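Local coordinates for protein acetylxylan esterase A (Aspergillus awamori, PDB 5X6S) that removes acetyl side groups from the xylan backbone as a secreted serine esterase of carbohydrate esterase family 1, with an alpha/beta-hydrolase fold, at residues A[143-146]-A[147-151]; A[160-163]-A[164-168]; A[174-177]-A[178-181]; A[208-211]-A[212-216]. All coordinates share one frame; numbering follows the deposited sequence.

Contact 1: A[143-146]-A[147-151]; sequences SGVS and AGCFY. With NAG (2-acetamido-2-deoxy-beta-D-glucopyranose), chain C.
V145 and C149 meet with their torsions set as follows: chi1 -54° sets V145 CG1 anti to the carbonyl carbon, which places CG2 between the backbone N and the carbonyl carbon, while C149, whose CB points at the valine, holds SG anti to its backbone N (chi1 -163°), the direction in which it meets C164. The setting is a type II beta turn from S146 to C149, in the loop that follows strand 138-142 of the alpha/beta-hydrolase sheet, and it illustrates how a turn can gather side chains from both of its ends. One backbone bond closes it: C149 N donates to S146 O at 3.0 Å, fairly straight at 163°, though the donor stands above the carbonyl plane instead of on a lone pair. G148 sits third in the turn with positive phi, where a side chain would be jammed against the preceding carbonyl O.

V145 CG2 lies 3.6 Å from C149 CB and 3.8 Å from F150 CD1, with the valine and phenylalanine side chains crossing at about a right angle. S146 OG also comes to 3.2 Å from C149 CB. A second turn, type I, runs from G148 to Y151 and is closed by a weak bond from Y151 N to G148 O. The disulfide from C149 to C164 and the edge-to-face pairing of F150 with W160 join this loop to residues 160-168. The glycan uses the loop as well: the Y151 ring meets the sugar at its edge, in plane with O3, and O6 of the chain C NAG donates to C149 O at 2.8 Å.

Contact 2: A[160-163]-A[164-168]; sequences WNST and CAQGD. With NAG (2-acetamido-2-deoxy-beta-D-glucopyranose), chain C.
An N-glycosylated asparagine caps a short helix here, and a Schellman motif closes the other end, so that a single turn of helix carries both classical terminations. N161 is the N-cap of helix 162-165: its OD1 accepts from C164 N at 2.9 Å, with the donor tilted 28° from the plane of the side-chain carbonyl. Having CG anti to the backbone N (chi1 -173°) carries the amide round to this N-H. The other branch, ND2, is bonded covalently to C1 of the chain C NAG and also donates to Y151 O, so both ends of the amide are held and its rotation is fixed.

The main chain follows with A165 N to N161 O at 3.1 Å and Q166 N to S162 O. At the far end G167, with positive phi, donates its N to C164 O, while D168 N reaches T163 O at 2.9 Å. Beside that bond T163 CG2 packs against D168 CB at 3.7 Å, the two side chains crossing at about a right angle. W160 brings NE1 to 3.6 Å from A165 CB, an oblique approach to the ring.

A165 pairs through the backbone with Y206, just ahead of helix 208-221, and C164 O accepts from N209 ND2 on that helix.

Contact 3: A[174-177]-A[178-181]; sequences EHWA and SIAE. With NAG (2-acetamido-2-deoxy-beta-D-glucopyranose), chain B.
Helix 173-182 supplies a glycan-facing surface in this contact, where I179, W176 and H175, about one turn apart, touch the acetyl methyl of a glycan sugar. I179 CD1 touches both rings. With CG1 anti to the carbonyl carbon (chi1 -71°), the isoleucine runs alongside W176, pointing the same way, and puts CD1 3.9 Å from W176 CE3. The same methyl lies 3.7 Å from H175 NE2, obliquely to the imidazole. Onto this group comes C8, the acetyl methyl of the chain B NAG: it is 3.6 Å from I179 CD1 and stands over one face of the indole, 4.0 Å above the plane and offset toward the rim. The sugar's O3 meets the histidine at its edge, in the ring plane, 3.6 Å from H175 CE1.

Regular helical bonds hold the spacing, among them I179 N to H175 O at 3.0 Å and E181 N to A177 O at 2.8 Å, the latter at 164°. One nitrogen of each ring is bonded outside the segments: H175 ND1 to T171 OG1, W176 NE1 to E212 OE1.

The helix also lies against helix 208-221, where A177 and A180 touch V220 and Q216 NE2 bonds W176 O; W176 also reaches S146 and C149 in the loop after strand 138-142.

Contact 4: A[208-211]-A[212-216]; sequences QNYY and ETCKQ
This is a one-turn contact within the first part of helix 208-221, which packs on strand 193-199 of the central sheet, and it shows how i to i+4 spacing brings side chains of one helix together. Q208 NE2 donates to E212 OE2 at 3.0 Å. The carboxylate oxygen is met on its anti side, 28° out of plane, and the amide and carboxylate planes stand 46° apart. Its syn lone pair goes to K215 NZ in a 2.7 Å salt bridge, so one oxygen serves two donors; the lysine probably favours the charged form of the glutamate. E212 OE1 accepts from T171 N.

Another set of side chains, Y210 and C214, meets one turn apart. With CG anti to the backbone N (chi1 167°), the Y210 ring lies where C214 SG covers one face, 4.0 Å from the centroid and offset toward the rim, a Cys sulfur-aromatic contact. N209 O accepts twice, from T213 N at 3.0 Å and T213 OG1 at 2.8 Å, the donors arriving from opposite faces of the carbonyl plane.

Y210 and T213 rest on I196 of strand 193-199, both tyrosine rings meet F253 of strand 249-254, and K215 and Q216 pack against helix 173-182.

How the contacts relate
Contacts 1 to 4 follow one another along the chain, from the loop after strand 138-142 to helix 208-221, which follows strand 193-199 in the chain. Contacts 1 and 4 touch each other; the centre of contact 1 is about 9 Å from those of contacts 2 and 4 and about 12 Å from that of contact 3. Contacts 2 and 3 do not touch, their nearest atoms being about 6 Å apart. Helix 208-221 touches all three other contacts, reaching contact 1 through Q216 at A147. The result is a cross-linked layer beside the sheet that carries the glycan on N161, with W160 and F150 near the probable nucleophile S119.

Contact 1: A[143-146]-A[147-151]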
loop_
_atom_site.group_PDB
_atom_site.type_symbol
_atom_site.label_atom_id
_atom_site.label_comp_id
_atom_site.label_asym_id
_atom_site.label_seq_id
_atom_site.Cartn_x
_atom_site.Cartn_y
_atom_site.Cartn_z
ATOM N N SER A 143 0.721 -15.031 20.104
ATOM C CA SER A 143 1.821 -15.833 20.711
ATOM C C SER A 143 2.935 -16.169 19.733
ATOM O O SER A 143 3.103 -17.326 19.314
ATOM C CB SER A 143 1.282 -17.119 21.349
ATOM O OG SER A 143 0.160 -16.852 22.195
ATOM N N GLY A 144 3.680 -15.150 19.331
ATOM C CA GLY A 144 4.810 -15.335 18.441
ATOM C C GLY A 144 6.117 -14.844 19.086
ATOM O O GLY A 144 6.233 -14.758 20.318
ATOM N N VAL A 145 7.082 -14.514 18.242
ATOM C CA VAL A 145 8.340 -13.855 18.656
ATOM C C VAL A 145 8.568 -12.717 17.683
ATOM O O VAL A 145 7.975 -12.703 16.605
ATOM C CB VAL A 145 9.562 -14.794 18.705
ATOM C CG1 VAL A 145 9.286 -16.013 19.565
ATOM C CG2 VAL A 145 10.026 -15.204 17.316
ATOM N N SER A 146 9.392 -11.743 18.095
ATOM C CA SER A 146 9.630 -10.507 17.333
ATOM C C SER A 146 10.252 -10.862 15.963
ATOM O O SER A 146 10.817 -11.931 15.805
ATOM C CB SER A 146 10.541 -9.559 18.116
ATOM O OG SER A 146 11.781 -10.218 18.392
ATOM N N ALA A 147 10.107 -9.963 14.995
ATOM C CA ALA A 147 10.682 -10.193 13.689
ATOM C C ALA A 147 12.201 -10.232 13.839
ATOM O O ALA A 147 12.829 -9.285 14.350
ATOM C CB ALA A 147 10.262 -9.096 12.697
ATOM N N GLY A 148 12.782 -11.340 13.433
ATOM C CA GLY A 148 14.216 -11.544 13.469
ATOM C C GLY A 148 14.693 -12.170 14.762
ATOM O O GLY A 148 15.858 -12.418 14.893
ATOM N N CYS A 149 13.789 -12.469 15.695
ATOM C CA CYS A 149 14.152 -13.242 16.894
ATOM C C CYS A 149 14.563 -14.676 16.555
ATOM O O CYS A 149 15.374 -15.294 17.265
ATOM C CB CYS A 149 12.997 -13.189 17.910
ATOM S SG CYS A 149 13.419 -13.662 19.632
ATOM N N PHE A 150 14.023 -15.229 15.454
ATOM C CA PHE A 150 14.403 -16.572 15.029
ATOM C C PHE A 150 15.498 -16.574 13.987
ATOM O O PHE A 150 15.820 -17.631 13.427
ATOM C CB PHE A 150 13.201 -17.416 14.541
ATOM C CG PHE A 150 12.667 -18.391 15.563
ATOM C CD1 PHE A 150 12.578 -18.042 16.925
ATOM C CD2 PHE A 150 12.216 -19.652 15.169
ATOM C CE1 PHE A 150 12.049 -18.930 17.853
ATOM C CE2 PHE A 150 11.666 -20.543 16.092
ATOM C CZ PHE A 150 11.595 -20.176 17.453
ATOM N N TYR A 151 16.071 -15.412 13.743
ATOM C CA TYR A 151 17.321 -15.320 12.944
ATOM C C TYR A 151 18.225 -16.526 13.192
ATOM O O TYR A 151 18.467 -16.934 14.345
ATOM C CB TYR A 151 18.052 -14.025 13.298
ATOM C CG TYR A 151 19.442 -13.895 12.734
ATOM C CD1 TYR A 151 19.654 -13.450 11.420
ATOM C CD2 TYR A 151 20.568 -14.194 13.533
ATOM C CE1 TYR A 151 20.942 -13.291 10.917
ATOM C CE2 TYR A 151 21.851 -14.067 13.045
ATOM C CZ TYR A 151 22.051 -13.616 11.764
ATOM O OH TYR A 151 23.340 -13.504 11.329
HETATM C C1 NAG C . 19.106 -16.808 17.796
HETATM C C2 NAG C . 20.445 -16.741 17.049
HETATM C C3 NAG C . 21.284 -15.536 17.479
HETATM C C4 NAG C . 20.489 -14.236 17.390
HETATM C C5 NAG C . 19.121 -14.406 18.080
HETATM C C6 NAG C . 18.233 -13.207 17.824
HETATM C C7 NAG C . 21.521 -18.863 16.453
HETATM C C8 NAG C . 22.217 -20.087 16.956
HETATM N N2 NAG C . 21.168 -17.960 17.339
HETATM O O3 NAG C . 22.444 -15.505 16.669
HETATM O O4 NAG C . 21.105 -13.118 18.004
HETATM O O5 NAG C . 18.405 -15.576 17.703
HETATM O O6 NAG C . 17.018 -13.420 18.527
HETATM O O7 NAG C . 21.286 -18.760 15.241
#

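Contact 2: A[160-163]-A[164-168]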
loop_
_atom_site.group_PDB
_atom_site.type_symbol
_atom_site.label_atom_id
_atom_site.label_comp_id
_atom_site.label_asym_id
_atom_site.label_seq_id
_atom_site.Cartn_x
_atom_site.Cartn_y
_atom_site.Cartn_z
ATOM N N TRP A 160 14.762 -23.637 14.294
ATOM C CA TRP A 160 14.223 -23.218 15.602
ATOM C C TRP A 160 15.344 -22.554 16.399
ATOM O O TRP A 160 16.409 -23.125 16.524
ATOM C CB TRP A 160 13.667 -24.443 16.379
ATOM C CG TRP A 160 12.905 -24.069 17.662
ATOM C CD1 TRP A 160 13.428 -23.953 18.946
ATOM C CD2 TRP A 160 11.504 -23.800 17.797
ATOM N NE1 TRP A 160 12.446 -23.592 19.833
ATOM C CE2 TRP A 160 11.256 -23.509 19.167
ATOM C CE3 TRP A 160 10.439 -23.753 16.896
ATOM C CZ2 TRP A 160 9.985 -23.205 19.645
ATOM C CZ3 TRP A 160 9.190 -23.432 17.362
ATOM C CH2 TRP A 160 8.965 -23.156 18.729
ATOM N N ASN A 161 15.122 -21.349 16.902
ATOM C CA ASN A 161 16.107 -20.651 17.766
ATOM C C ASN A 161 15.664 -20.758 19.236
ATOM O O ASN A 161 14.809 -20.030 19.676
ATOM C CB ASN A 161 16.235 -19.186 17.339
ATOM C CG ASN A 161 17.343 -18.422 18.060
ATOM O OD1 ASN A 161 17.394 -18.344 19.293
ATOM N ND2 ASN A 161 18.231 -17.815 17.262
ATOM N N SER A 162 16.237 -21.722 19.955
ATOM C CA SER A 162 15.968 -21.925 21.398
ATOM C C SER A 162 16.232 -20.723 22.276
ATOM O O SER A 162 15.475 -20.465 23.203
ATOM C CB SER A 162 16.800 -23.101 21.914
ATOM O OG SER A 162 16.367 -24.284 21.274
ATOM N N THR A 163 17.302 -19.973 22.016
ATOM C CA THR A 163 17.595 -18.812 22.867
ATOM C C THR A 163 16.402 -17.848 22.847
ATOM O O THR A 163 16.008 -17.266 23.877
ATOM C CB THR A 163 18.857 -18.065 22.393
ATOM O OG1 THR A 163 19.871 -19.019 22.033
ATOM C CG2 THR A 163 19.367 -17.223 23.460
ATOM N N CYS A 164 15.871 -17.626 21.633
ATOM C CA CYS A 164 14.716 -16.745 21.453
ATOM C C CYS A 164 13.498 -17.338 22.144
ATOM O O CYS A 164 12.890 -16.676 22.980
ATOM C CB CYS A 164 14.435 -16.505 19.960
ATOM S SG CYS A 164 12.918 -15.619 19.662
ATOM N N ALA A 165 13.165 -18.577 21.811
ATOM C CA ALA A 165 11.929 -19.235 22.328
ATOM C C ALA A 165 11.924 -19.265 23.882
ATOM O O ALA A 165 10.886 -19.050 24.526
ATOM C CB ALA A 165 11.798 -20.622 21.769
ATOM N N GLN A 166 13.100 -19.513 24.462
ATOM C CA GLN A 166 13.224 -19.534 25.950
ATOM C C GLN A 166 13.088 -18.172 26.598
ATOM O O GLN A 166 12.969 -18.080 27.841
ATOM C CB GLN A 166 14.548 -20.159 26.388
ATOM C CG GLN A 166 14.665 -21.649 26.176
ATOM C CD GLN A 166 16.118 -22.064 25.986
ATOM O OE1 GLN A 166 17.059 -21.291 26.285
ATOM N NE2 GLN A 166 16.321 -23.270 25.456
ATOM N N GLY A 167 13.130 -17.113 25.803
ATOM C CA GLY A 167 12.978 -15.754 26.310
ATOM C C GLY A 167 14.315 -15.147 26.747
ATOM O O GLY A 167 14.338 -14.181 27.539
ATOM N N ASP A 168 15.418 -15.733 26.237
ATOM C CA ASP A 168 16.786 -15.323 26.588
ATOM C C ASP A 168 17.397 -14.257 25.676
ATOM O O ASP A 168 18.539 -13.846 25.893
ATOM C CB ASP A 168 17.700 -16.551 26.715
ATOM C CG ASP A 168 17.305 -17.434 27.888
ATOM O OD1 ASP A 168 16.884 -16.851 28.884
ATOM O OD2 ASP A 168 17.373 -18.679 27.803
HETATM C C1 NAG C . 19.106 -16.808 17.796
HETATM C C2 NAG C . 20.445 -16.741 17.049
HETATM C C3 NAG C . 21.284 -15.536 17.479
HETATM C C4 NAG C . 20.489 -14.236 17.390
HETATM C C5 NAG C . 19.121 -14.406 18.080
HETATM C C6 NAG C . 18.233 -13.207 17.824
HETATM C C7 NAG C . 21.521 -18.863 16.453
HETATM C C8 NAG C . 22.217 -20.087 16.956
HETATM N N2 NAG C . 21.168 -17.960 17.339
HETATM O O3 NAG C . 22.444 -15.505 16.669
HETATM O O4 NAG C . 21.105 -13.118 18.004
HETATM O O5 NAG C . 18.405 -15.576 17.703
HETATM O O6 NAG C . 17.018 -13.420 18.527
HETATM O O7 NAG C . 21.286 -18.760 15.241
#

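Contact 3: A[174-177]-A[178-181]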
loop_
_atom_site.group_PDB
_atom_site.type_symbol
_atom_site.label_atom_id
_atom_site.label_comp_id
_atom_site.label_asym_id
_atom_site.label_seq_id
_atom_site.Cartn_x
_atom_site.Cartn_y
_atom_site.Cartn_z
ATOM N N GLU A 174 15.388 0.180 20.229
ATOM C CA GLU A 174 16.242 0.685 19.144
ATOM C C GLU A 174 16.849 -0.425 18.308
ATOM O O GLU A 174 16.831 -0.379 17.078
ATOM C CB GLU A 174 17.317 1.631 19.684
ATOM C CG GLU A 174 16.710 2.978 20.111
ATOM C CD GLU A 174 15.905 2.955 21.457
ATOM O OE1 GLU A 174 16.068 2.007 22.305
ATOM O OE2 GLU A 174 15.121 3.924 21.663
ATOM N N HIS A 175 17.350 -1.423 18.998
ATOM C CA HIS A 175 18.018 -2.538 18.398
ATOM C C HIS A 175 17.009 -3.470 17.648
ATOM O O HIS A 175 17.260 -3.853 16.481
ATOM C CB HIS A 175 18.818 -3.295 19.460
ATOM C CG HIS A 175 19.657 -4.400 18.915
ATOM N ND1 HIS A 175 20.184 -5.381 19.715
ATOM C CD2 HIS A 175 20.047 -4.692 17.654
ATOM C CE1 HIS A 175 20.874 -6.230 18.982
ATOM N NE2 HIS A 175 20.805 -5.836 17.724
ATOM N N TRP A 176 15.891 -3.803 18.286
ATOM C CA TRP A 176 14.843 -4.534 17.561
ATOM C C TRP A 176 14.319 -3.763 16.352
ATOM O O TRP A 176 14.045 -4.373 15.310
ATOM C CB TRP A 176 13.658 -4.911 18.439
ATOM C CG TRP A 176 13.874 -6.039 19.349
ATOM C CD1 TRP A 176 13.734 -6.017 20.711
ATOM C CD2 TRP A 176 14.225 -7.396 19.006
ATOM N NE1 TRP A 176 14.011 -7.263 21.219
ATOM C CE2 TRP A 176 14.290 -8.129 20.210
ATOM C CE3 TRP A 176 14.469 -8.064 17.798
ATOM C CZ2 TRP A 176 14.619 -9.485 20.254
ATOM C CZ3 TRP A 176 14.802 -9.404 17.836
ATOM C CH2 TRP A 176 14.885 -10.100 19.054
ATOM N N ALA A 177 14.154 -2.441 16.482
ATOM C CA ALA A 177 13.661 -1.619 15.390
ATOM C C ALA A 177 14.675 -1.664 14.230
ATOM O O ALA A 177 14.271 -1.795 13.070
ATOM C CB ALA A 177 13.417 -0.202 15.827
ATOM N N SER A 178 15.971 -1.598 14.542
ATOM C CA SER A 178 17.030 -1.779 13.518
ATOM C C SER A 178 16.972 -3.109 12.799
ATOM O O SER A 178 17.217 -3.176 11.600
ATOM C CB SER A 178 18.440 -1.675 14.117
ATOM O OG SER A 178 18.601 -0.340 14.486
ATOM N N ILE A 179 16.692 -4.156 13.550
ATOM C CA ILE A 179 16.550 -5.491 12.983
ATOM C C ILE A 179 15.359 -5.514 12.022
ATOM O O ILE A 179 15.475 -6.090 10.929
ATOM C CB ILE A 179 16.486 -6.575 14.071
ATOM C CG1 ILE A 179 17.890 -6.705 14.703
ATOM C CG2 ILE A 179 16.140 -7.942 13.513
ATOM C CD1 ILE A 179 17.864 -7.388 16.044
ATOM N N ALA A 180 14.266 -4.853 12.404
ATOM C CA ALA A 180 13.051 -4.866 11.584
ATOM C C ALA A 180 13.258 -4.002 10.325
ATOM O O ALA A 180 12.890 -4.398 9.204
ATOM C CB ALA A 180 11.856 -4.376 12.407
ATOM N N GLU A 181 13.865 -2.838 10.514
ATOM C CA GLU A 181 14.141 -1.919 9.425
ATOM C C GLU A 181 15.035 -2.598 8.370
ATOM O O GLU A 181 14.840 -2.398 7.168
ATOM C CB GLU A 181 14.765 -0.633 9.965
ATOM C CG GLU A 181 14.821 0.545 8.973
ATOM C CD GLU A 181 15.940 0.444 7.884
ATOM O OE1 GLU A 181 16.968 -0.275 8.115
ATOM O OE2 GLU A 181 15.783 1.103 6.810
HETATM C C1 NAG B . 21.862 -12.232 17.190
HETATM C C2 NAG B . 21.983 -10.877 17.899
HETATM C C3 NAG B . 22.957 -9.945 17.194
HETATM C C4 NAG B . 24.287 -10.624 17.010
HETATM C C5 NAG B . 24.093 -11.968 16.322
HETATM C C6 NAG B . 25.394 -12.700 16.298
HETATM C C7 NAG B . 20.110 -9.955 19.085
HETATM C C8 NAG B . 18.768 -9.299 19.017
HETATM N N2 NAG B . 20.728 -10.179 17.961
HETATM O O3 NAG B . 23.180 -8.815 18.011
HETATM O O4 NAG B . 25.153 -9.742 16.295
HETATM O O5 NAG B . 23.157 -12.801 16.998
HETATM O O6 NAG B . 25.178 -13.755 15.396
HETATM O O7 NAG B . 20.577 -10.291 20.143
#

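Contact 4: A[208-211]-A[212-216]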
loop_
_atom_site.group_PDB
_atom_site.type_symbol
_atom_site.label_atom_id
_atom_site.label_comp_id
_atom_site.label_asym_id
_atom_site.label_seq_id
_atom_site.Cartn_x
_atom_site.Cartn_y
_atom_site.Cartn_z
ATOM N N GLN A 208 8.712 -13.234 27.763
ATOM C CA GLN A 208 9.670 -12.151 27.484
ATOM C C GLN A 208 9.518 -11.658 26.016
ATOM O O GLN A 208 9.579 -10.429 25.731
ATOM C CB GLN A 208 11.141 -12.585 27.736
ATOM C CG GLN A 208 12.117 -11.407 27.562
ATOM C CD GLN A 208 11.896 -10.351 28.596
ATOM O OE1 GLN A 208 11.714 -10.679 29.766
ATOM N NE2 GLN A 208 11.885 -9.112 28.203
ATOM N N ASN A 209 9.265 -12.631 25.136
ATOM C CA ASN A 209 9.020 -12.380 23.728
ATOM C C ASN A 209 7.874 -11.465 23.469
ATOM O O ASN A 209 7.875 -10.733 22.488
ATOM C CB ASN A 209 8.834 -13.695 22.982
ATOM C CG ASN A 209 10.099 -14.493 22.917
ATOM O OD1 ASN A 209 11.125 -14.014 22.405
ATOM N ND2 ASN A 209 10.033 -15.738 23.379
ATOM N N TYR A 210 6.876 -11.430 24.356
ATOM C CA TYR A 210 5.859 -10.421 24.216
ATOM C C TYR A 210 6.467 -9.059 24.354
ATOM O O TYR A 210 6.163 -8.133 23.591
ATOM C CB TYR A 210 4.736 -10.611 25.273
ATOM C CG TYR A 210 3.786 -9.456 25.421
ATOM C CD1 TYR A 210 2.728 -9.271 24.543
ATOM C CD2 TYR A 210 3.901 -8.560 26.491
ATOM C CE1 TYR A 210 1.866 -8.221 24.680
ATOM C CE2 TYR A 210 3.022 -7.514 26.651
ATOM C CZ TYR A 210 2.007 -7.336 25.751
ATOM O OH TYR A 210 1.114 -6.281 25.889
ATOM N N TYR A 211 7.311 -8.888 25.365
ATOM C CA TYR A 211 7.849 -7.541 25.622
ATOM C C TYR A 211 8.841 -7.148 24.532
ATOM O O TYR A 211 8.874 -6.006 24.123
ATOM C CB TYR A 211 8.487 -7.476 27.028
ATOM C CG TYR A 211 7.422 -7.677 28.100
ATOM C CD1 TYR A 211 6.521 -6.678 28.412
ATOM C CD2 TYR A 211 7.263 -8.929 28.708
ATOM C CE1 TYR A 211 5.531 -6.889 29.394
ATOM C CE2 TYR A 211 6.268 -9.144 29.645
ATOM C CZ TYR A 211 5.404 -8.128 29.969
ATOM O OH TYR A 211 4.399 -8.354 30.891
ATOM N N GLU A 212 9.625 -8.115 24.075
ATOM C CA GLU A 212 10.596 -7.884 22.963
ATOM C C GLU A 212 9.891 -7.461 21.681
ATOM O O GLU A 212 10.365 -6.627 20.959
ATOM C CB GLU A 212 11.437 -9.113 22.734
ATOM C CG GLU A 212 12.289 -9.482 23.951
ATOM C CD GLU A 212 13.029 -8.256 24.529
ATOM O OE1 GLU A 212 13.948 -7.714 23.858
ATOM O OE2 GLU A 212 12.654 -7.827 25.646
ATOM N N THR A 213 8.719 -8.014 21.433
ATOM C CA THR A 213 7.914 -7.639 20.254
ATOM C C THR A 213 7.323 -6.247 20.377
ATOM O O THR A 213 7.307 -5.471 19.409
ATOM C CB THR A 213 6.792 -8.693 19.997
ATOM O OG1 THR A 213 7.371 -10.008 19.837
ATOM C CG2 THR A 213 6.001 -8.330 18.777
ATOM N N CYS A 214 6.801 -5.905 21.564
ATOM C CA CYS A 214 6.246 -4.591 21.773
ATOM C C CYS A 214 7.344 -3.523 21.696
ATOM O O CYS A 214 7.118 -2.454 21.138
ATOM C CB CYS A 214 5.526 -4.549 23.128
ATOM S SG CYS A 214 3.932 -5.465 23.128
ATOM N N LYS A 215 8.514 -3.838 22.237
ATOM C CA LYS A 215 9.724 -3.003 22.062
ATOM C C LYS A 215 9.996 -2.777 20.586
ATOM O O LYS A 215 10.122 -1.614 20.138
ATOM C CB LYS A 215 10.933 -3.688 22.679
ATOM C CG LYS A 215 11.035 -3.626 24.215
ATOM C CD LYS A 215 12.134 -4.549 24.659
ATOM C CE LYS A 215 12.487 -4.429 26.114
ATOM N NZ LYS A 215 13.600 -5.396 26.398
ATOM N N GLN A 216 10.080 -3.871 19.831
ATOM C CA GLN A 216 10.364 -3.796 18.377
ATOM C C GLN A 216 9.457 -2.809 17.669
ATOM O O GLN A 216 9.939 -1.845 17.034
ATOM C CB GLN A 216 10.245 -5.156 17.745
ATOM C CG GLN A 216 10.461 -5.134 16.238
ATOM C CD GLN A 216 10.722 -6.537 15.702
ATOM O OE1 GLN A 216 9.843 -7.384 15.727
ATOM N NE2 GLN A 216 11.945 -6.793 15.270
#